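PDB 2R78: sensor protein from Geobacter sulfurreducens PCA, which is probably a hybrid sensor histidine kinase that transfers a phosphoryl group from ATP to a histidine in two-component signalling, represented here by a PAS domain. Local coordinates for residues I24-V36 and Y46-V58. Residues are numbered along the deposited sequence; the frame is centred on the assembly and turned at random.
Sequences IFIMDAEGHYLDV and YTRDEFLALDWGV. With ACT (acetate ion), chain G.
Phe25 and Trp56 meet at ring carbons, Phe25 CZ lying 3.9 Å from Trp56 CZ3, with the two side chains crossing at about a right angle. The selenium of Met27, a selenomethionine, lies 4.2 Å from the centroid of the Trp56 six-membered ring and 41° off its normal, an oblique Met-aromatic contact. Trp56 CG, anti to the backbone N (chi1 176°), carries the indole to these residues, while Trp56 NE1 hydrogen-bonds to Ser71 OG. At Gly31, whose positive phi suits glycine, the carbonyl O receives Trp56 N at 2.8 Å. His32 ND1 then donates to Asp55 OD1 over 2.9 Å; the acceptor lies near the imidazole plane, yet the proton reaches it from above the carboxylate plane. These bonds join the first hairpin of the antiparallel PAS sheet, strands 23-27 and 33-36, to the segment that follows helix 48-51, part of the helical connection lying against the sheet in this fold. Tyr33 takes the edge of Phe51 on one face, with Phe51 CE2 over the Tyr33 ring centre: a T-shaped pair, planes at 83° and centroids 4.9 Å apart. Tyr33 OH hydrogen-bonds to acetate O at 2.7 Å, and Gly57 N and Ser60 OG also hold this ion, probably acquired from the crystallisation liquor. With alanine in place of Tyr33, Phe51 would probably face a gap and the acetate lose its phenolic partner. Leu52 CD2 packs on the backbone between Leu34 and Asp35, two residues that both face Ile26 in a classic beta bulge. Asp35 OD1 forms a salt bridge with Arg48 NE at 2.7 Å, the carboxylate and guanidinium planes standing nearly perpendicular. Val36 N binds that oxygen from its other face, helping to fix the carboxylate, and Val36 CG2 rests 3.8 Å from Arg48 CG.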
loop_
_atom_site.group_PDB
_atom_site.type_symbol
_atom_site.label_atom_id
_atom_site.label_comp_id
_atom_site.label_asym_id
_atom_site.label_seq_id
_atom_site.Cartn_x
_atom_site.Cartn_y
_atom_site.Cartn_z
ATOM N N ILE B 24 6.890 -2.545 0.690
ATOM C CA ILE B 24 6.531 -2.947 -0.674
ATOM C C ILE B 24 7.834 -3.224 -1.412
ATOM O O ILE B 24 8.777 -2.447 -1.318
ATOM C CB ILE B 24 5.702 -1.859 -1.436
ATOM C CG1 ILE B 24 4.448 -1.452 -0.658
ATOM C CG2 ILE B 24 5.346 -2.350 -2.838
ATOM C CD1 ILE B 24 3.724 -0.209 -1.221
ATOM N N PHE B 25 7.885 -4.347 -2.115
ATOM C CA PHE B 25 9.045 -4.701 -2.894
ATOM C C PHE B 25 8.611 -5.185 -4.276
ATOM O O PHE B 25 7.480 -5.661 -4.460
ATOM C CB PHE B 25 9.969 -5.704 -2.164
ATOM C CG PHE B 25 9.338 -7.038 -1.828
ATOM C CD1 PHE B 25 9.405 -8.104 -2.714
ATOM C CD2 PHE B 25 8.722 -7.242 -0.595
ATOM C CE1 PHE B 25 8.846 -9.345 -2.375
ATOM C CE2 PHE B 25 8.169 -8.487 -0.260
ATOM C CZ PHE B 25 8.214 -9.515 -1.161
ATOM N N ILE B 26 9.497 -4.999 -5.241
ATOM C CA ILE B 26 9.293 -5.542 -6.579
ATOM C C ILE B 26 10.422 -6.488 -6.853
ATOM O O ILE B 26 11.553 -6.137 -6.551
ATOM C CB ILE B 26 9.338 -4.444 -7.689
ATOM C CG1 ILE B 26 8.394 -3.272 -7.363
ATOM C CG2 ILE B 26 8.988 -5.020 -9.041
ATOM C CD1 ILE B 26 6.936 -3.622 -7.149
HETATM N N MSE B 27 10.134 -7.675 -7.398
HETATM C CA MSE B 27 11.222 -8.551 -7.860
HETATM C C MSE B 27 10.922 -9.104 -9.235
HETATM O O MSE B 27 9.783 -9.078 -9.679
HETATM C CB MSE B 27 11.517 -9.681 -6.876
HETATM C CG MSE B 27 10.350 -10.547 -6.548
HETATM SE SE MSE B 27 10.853 -11.769 -5.092
HETATM C CE MSE B 27 12.163 -10.749 -4.151
ATOM N N ASP B 28 11.951 -9.562 -9.936
ATOM C CA ASP B 28 11.711 -10.212 -11.238
ATOM C C ASP B 28 11.320 -11.671 -10.997
ATOM O O ASP B 28 11.294 -12.146 -9.858
ATOM C CB ASP B 28 12.914 -10.047 -12.215
ATOM C CG ASP B 28 14.188 -10.764 -11.758
ATOM O OD1 ASP B 28 14.082 -11.687 -10.921
ATOM O OD2 ASP B 28 15.297 -10.412 -12.264
ATOM N N ALA B 29 10.978 -12.373 -12.073
ATOM C CA ALA B 29 10.506 -13.734 -11.967
ATOM C C ALA B 29 11.585 -14.682 -11.452
ATOM O O ALA B 29 11.274 -15.770 -11.000
ATOM C CB ALA B 29 9.934 -14.236 -13.317
ATOM N N GLU B 30 12.843 -14.283 -11.520
ATOM C CA GLU B 30 13.949 -15.103 -11.008
ATOM C C GLU B 30 14.335 -14.810 -9.553
ATOM O O GLU B 30 15.294 -15.406 -9.032
ATOM C CB GLU B 30 15.179 -14.885 -11.854
ATOM C CG GLU B 30 15.012 -15.341 -13.278
ATOM C CD GLU B 30 16.302 -15.209 -14.042
ATOM O OE1 GLU B 30 16.690 -14.072 -14.419
ATOM O OE2 GLU B 30 16.936 -16.260 -14.239
ATOM N N GLY B 31 13.603 -13.898 -8.903
ATOM C CA GLY B 31 13.818 -13.587 -7.492
ATOM C C GLY B 31 14.805 -12.495 -7.164
ATOM O O GLY B 31 15.146 -12.287 -6.000
ATOM N N HIS B 32 15.257 -11.764 -8.185
ATOM C CA HIS B 32 16.139 -10.634 -7.971
ATOM C C HIS B 32 15.302 -9.428 -7.554
ATOM O O HIS B 32 14.338 -9.062 -8.255
ATOM C CB HIS B 32 16.889 -10.281 -9.245
ATOM C CG HIS B 32 17.626 -11.427 -9.864
ATOM N ND1 HIS B 32 18.594 -12.136 -9.194
ATOM C CD2 HIS B 32 17.545 -11.972 -11.104
ATOM C CE1 HIS B 32 19.085 -13.073 -9.993
ATOM N NE2 HIS B 32 18.464 -12.996 -11.157
ATOM N N TYR B 33 15.642 -8.836 -6.417
ATOM C CA TYR B 33 14.957 -7.622 -5.973
ATOM C C TYR B 33 15.290 -6.465 -6.930
ATOM O O TYR B 33 16.456 -6.221 -7.236
ATOM C CB TYR B 33 15.286 -7.287 -4.529
ATOM C CG TYR B 33 14.567 -8.156 -3.503
ATOM C CD1 TYR B 33 13.239 -7.935 -3.179
ATOM C CD2 TYR B 33 15.215 -9.169 -2.834
ATOM C CE1 TYR B 33 12.591 -8.702 -2.202
ATOM C CE2 TYR B 33 14.547 -9.967 -1.864
ATOM C CZ TYR B 33 13.262 -9.711 -1.538
ATOM O OH TYR B 33 12.557 -10.450 -0.586
ATOM N N LEU B 34 14.232 -5.793 -7.402
ATOM C CA LEU B 34 14.313 -4.683 -8.387
ATOM C C LEU B 34 14.021 -3.300 -7.767
ATOM O O LEU B 34 14.604 -2.261 -8.186
ATOM C CB LEU B 34 13.324 -4.911 -9.526
ATOM C CG LEU B 34 13.442 -6.152 -10.434
ATOM C CD1 LEU B 34 12.409 -6.130 -11.491
ATOM C CD2 LEU B 34 14.821 -6.245 -11.061
ATOM N N ASP B 35 13.126 -3.267 -6.787
ATOM C CA ASP B 35 12.881 -2.032 -6.040
ATOM C C ASP B 35 12.327 -2.368 -4.668
ATOM O O ASP B 35 11.799 -3.483 -4.455
ATOM C CB ASP B 35 11.922 -1.120 -6.813
ATOM C CG ASP B 35 12.093 0.360 -6.497
ATOM O OD1 ASP B 35 12.867 0.723 -5.554
ATOM O OD2 ASP B 35 11.419 1.171 -7.207
ATOM N N VAL B 36 12.481 -1.424 -3.742
ATOM C CA VAL B 36 12.045 -1.561 -2.347
ATOM C C VAL B 36 11.690 -0.191 -1.812
ATOM O O VAL B 36 12.368 0.801 -2.105
ATOM C CB VAL B 36 13.111 -2.185 -1.394
ATOM C CG1 VAL B 36 13.287 -3.643 -1.729
ATOM C CG2 VAL B 36 14.424 -1.387 -1.433
ATOM N N TYR B 46 18.303 -1.104 6.108
ATOM C CA TYR B 46 19.112 -1.268 4.894
ATOM C C TYR B 46 18.885 -0.067 4.008
ATOM O O TYR B 46 17.816 0.550 4.058
ATOM C CB TYR B 46 18.677 -2.493 4.086
ATOM C CG TYR B 46 19.175 -3.836 4.565
ATOM C CD1 TYR B 46 19.479 -4.058 5.905
ATOM C CD2 TYR B 46 19.306 -4.899 3.677
ATOM C CE1 TYR B 46 19.916 -5.290 6.344
ATOM C CE2 TYR B 46 19.743 -6.138 4.111
ATOM C CZ TYR B 46 20.032 -6.326 5.458
ATOM O OH TYR B 46 20.475 -7.539 5.926
ATOM N N THR B 47 19.870 0.248 3.172
ATOM C CA THR B 47 19.653 1.215 2.107
ATOM C C THR B 47 19.032 0.468 0.936
ATOM O O THR B 47 19.146 -0.756 0.837
ATOM C CB THR B 47 20.956 1.899 1.615
ATOM O OG1 THR B 47 21.739 0.970 0.852
ATOM C CG2 THR B 47 21.759 2.469 2.787
ATOM N N ARG B 48 18.392 1.223 0.045
ATOM C CA ARG B 48 17.836 0.681 -1.187
ATOM C C ARG B 48 18.877 -0.097 -2.009
ATOM O O ARG B 48 18.591 -1.169 -2.513
ATOM C CB ARG B 48 17.206 1.818 -2.032
ATOM C CG ARG B 48 16.419 1.359 -3.246
ATOM C CD ARG B 48 15.699 2.539 -3.959
ATOM N NE ARG B 48 15.145 2.156 -5.258
ATOM C CZ ARG B 48 15.869 1.970 -6.367
ATOM N NH1 ARG B 48 17.187 2.164 -6.370
ATOM N NH2 ARG B 48 15.279 1.593 -7.498
ATOM N N ASP B 49 20.093 0.437 -2.134
ATOM C CA ASP B 49 21.134 -0.230 -2.924
ATOM C C ASP B 49 21.598 -1.557 -2.343
ATOM O O ASP B 49 21.908 -2.484 -3.076
ATOM C CB ASP B 49 22.342 0.708 -3.085
ATOM C CG ASP B 49 21.981 1.956 -3.844
ATOM O OD1 ASP B 49 21.007 1.891 -4.636
ATOM O OD2 ASP B 49 22.648 3.001 -3.640
ATOM N N GLU B 50 21.617 -1.630 -1.027
ATOM C CA GLU B 50 22.006 -2.847 -0.312
ATOM C C GLU B 50 20.941 -3.915 -0.438
ATOM O O GLU B 50 21.232 -5.087 -0.681
ATOM C CB GLU B 50 22.222 -2.517 1.143
ATOM C CG GLU B 50 23.423 -1.648 1.324
ATOM C CD GLU B 50 23.625 -1.223 2.741
ATOM O OE1 GLU B 50 22.629 -0.943 3.465
ATOM O OE2 GLU B 50 24.805 -1.170 3.135
ATOM N N PHE B 51 19.693 -3.479 -0.307
ATOM C CA PHE B 51 18.582 -4.386 -0.498
ATOM C C PHE B 51 18.569 -4.944 -1.923
ATOM O O PHE B 51 18.306 -6.127 -2.127
ATOM C CB PHE B 51 17.262 -3.692 -0.159
ATOM C CG PHE B 51 16.208 -4.626 0.272
ATOM C CD1 PHE B 51 15.800 -4.681 1.590
ATOM C CD2 PHE B 51 15.608 -5.455 -0.641
ATOM C CE1 PHE B 51 14.817 -5.570 1.989
ATOM C CE2 PHE B 51 14.607 -6.337 -0.239
ATOM C CZ PHE B 51 14.222 -6.384 1.064
ATOM N N LEU B 52 18.910 -4.111 -2.912
ATOM C CA LEU B 52 18.882 -4.538 -4.299
ATOM C C LEU B 52 20.038 -5.466 -4.722
ATOM O O LEU B 52 20.097 -5.905 -5.870
ATOM C CB LEU B 52 18.792 -3.299 -5.219
ATOM C CG LEU B 52 17.475 -2.515 -5.054
ATOM C CD1 LEU B 52 17.450 -1.293 -5.971
ATOM C CD2 LEU B 52 16.230 -3.365 -5.292
ATOM N N ALA B 53 20.921 -5.789 -3.788
ATOM C CA ALA B 53 21.913 -6.838 -4.025
ATOM C C ALA B 53 21.396 -8.193 -3.545
ATOM O O ALA B 53 22.049 -9.225 -3.760
ATOM C CB ALA B 53 23.218 -6.494 -3.332
ATOM N N LEU B 54 20.227 -8.192 -2.909
ATOM C CA LEU B 54 19.645 -9.423 -2.360
ATOM C C LEU B 54 18.778 -10.154 -3.376
ATOM O O LEU B 54 18.164 -9.569 -4.305
ATOM C CB LEU B 54 18.807 -9.129 -1.110
ATOM C CG LEU B 54 19.454 -8.635 0.194
ATOM C CD1 LEU B 54 18.427 -8.116 1.177
ATOM C CD2 LEU B 54 20.261 -9.756 0.850
ATOM N N ASP B 55 18.723 -11.456 -3.170
ATOM C CA ASP B 55 17.806 -12.311 -3.852
ATOM C C ASP B 55 16.829 -12.923 -2.850
ATOM O O ASP B 55 17.140 -13.088 -1.650
ATOM C CB ASP B 55 18.547 -13.414 -4.549
ATOM C CG ASP B 55 19.448 -12.890 -5.657
ATOM O OD1 ASP B 55 19.046 -11.922 -6.351
ATOM O OD2 ASP B 55 20.552 -13.441 -5.783
ATOM N N TRP B 56 15.662 -13.242 -3.398
ATOM C CA TRP B 56 14.561 -13.851 -2.697
ATOM C C TRP B 56 15.060 -15.044 -1.928
ATOM O O TRP B 56 15.719 -15.908 -2.502
ATOM C CB TRP B 56 13.524 -14.306 -3.701
ATOM C CG TRP B 56 12.336 -15.037 -3.216
ATOM C CD1 TRP B 56 11.993 -16.301 -3.537
ATOM C CD2 TRP B 56 11.215 -14.487 -2.502
ATOM N NE1 TRP B 56 10.770 -16.603 -3.025
ATOM C CE2 TRP B 56 10.260 -15.507 -2.379
ATOM C CE3 TRP B 56 10.934 -13.232 -1.953
ATOM C CZ2 TRP B 56 9.031 -15.313 -1.724
ATOM C CZ3 TRP B 56 9.751 -13.059 -1.259
ATOM C CH2 TRP B 56 8.798 -14.083 -1.177
ATOM N N GLY B 57 14.780 -15.034 -0.620
ATOM C CA GLY B 57 15.108 -16.163 0.241
ATOM C C GLY B 57 16.287 -15.967 1.214
ATOM O O GLY B 57 16.371 -16.585 2.249
ATOM N N VAL B 58 17.169 -15.052 0.882
ATOM C CA VAL B 58 18.349 -14.818 1.701
ATOM C C VAL B 58 17.957 -14.254 3.078
ATOM O O VAL B 58 18.364 -14.775 4.106
ATOM C CB VAL B 58 19.279 -13.842 0.961
ATOM C CG1 VAL B 58 20.431 -13.391 1.876
ATOM C CG2 VAL B 58 19.801 -14.501 -0.346
HETATM C C ACT G . 12.976 -13.273 1.587
HETATM O O ACT G . 13.552 -12.625 0.674
HETATM O OXT ACT G . 13.641 -14.227 2.096
HETATM C CH3 ACT G . 11.563 -12.925 2.031
#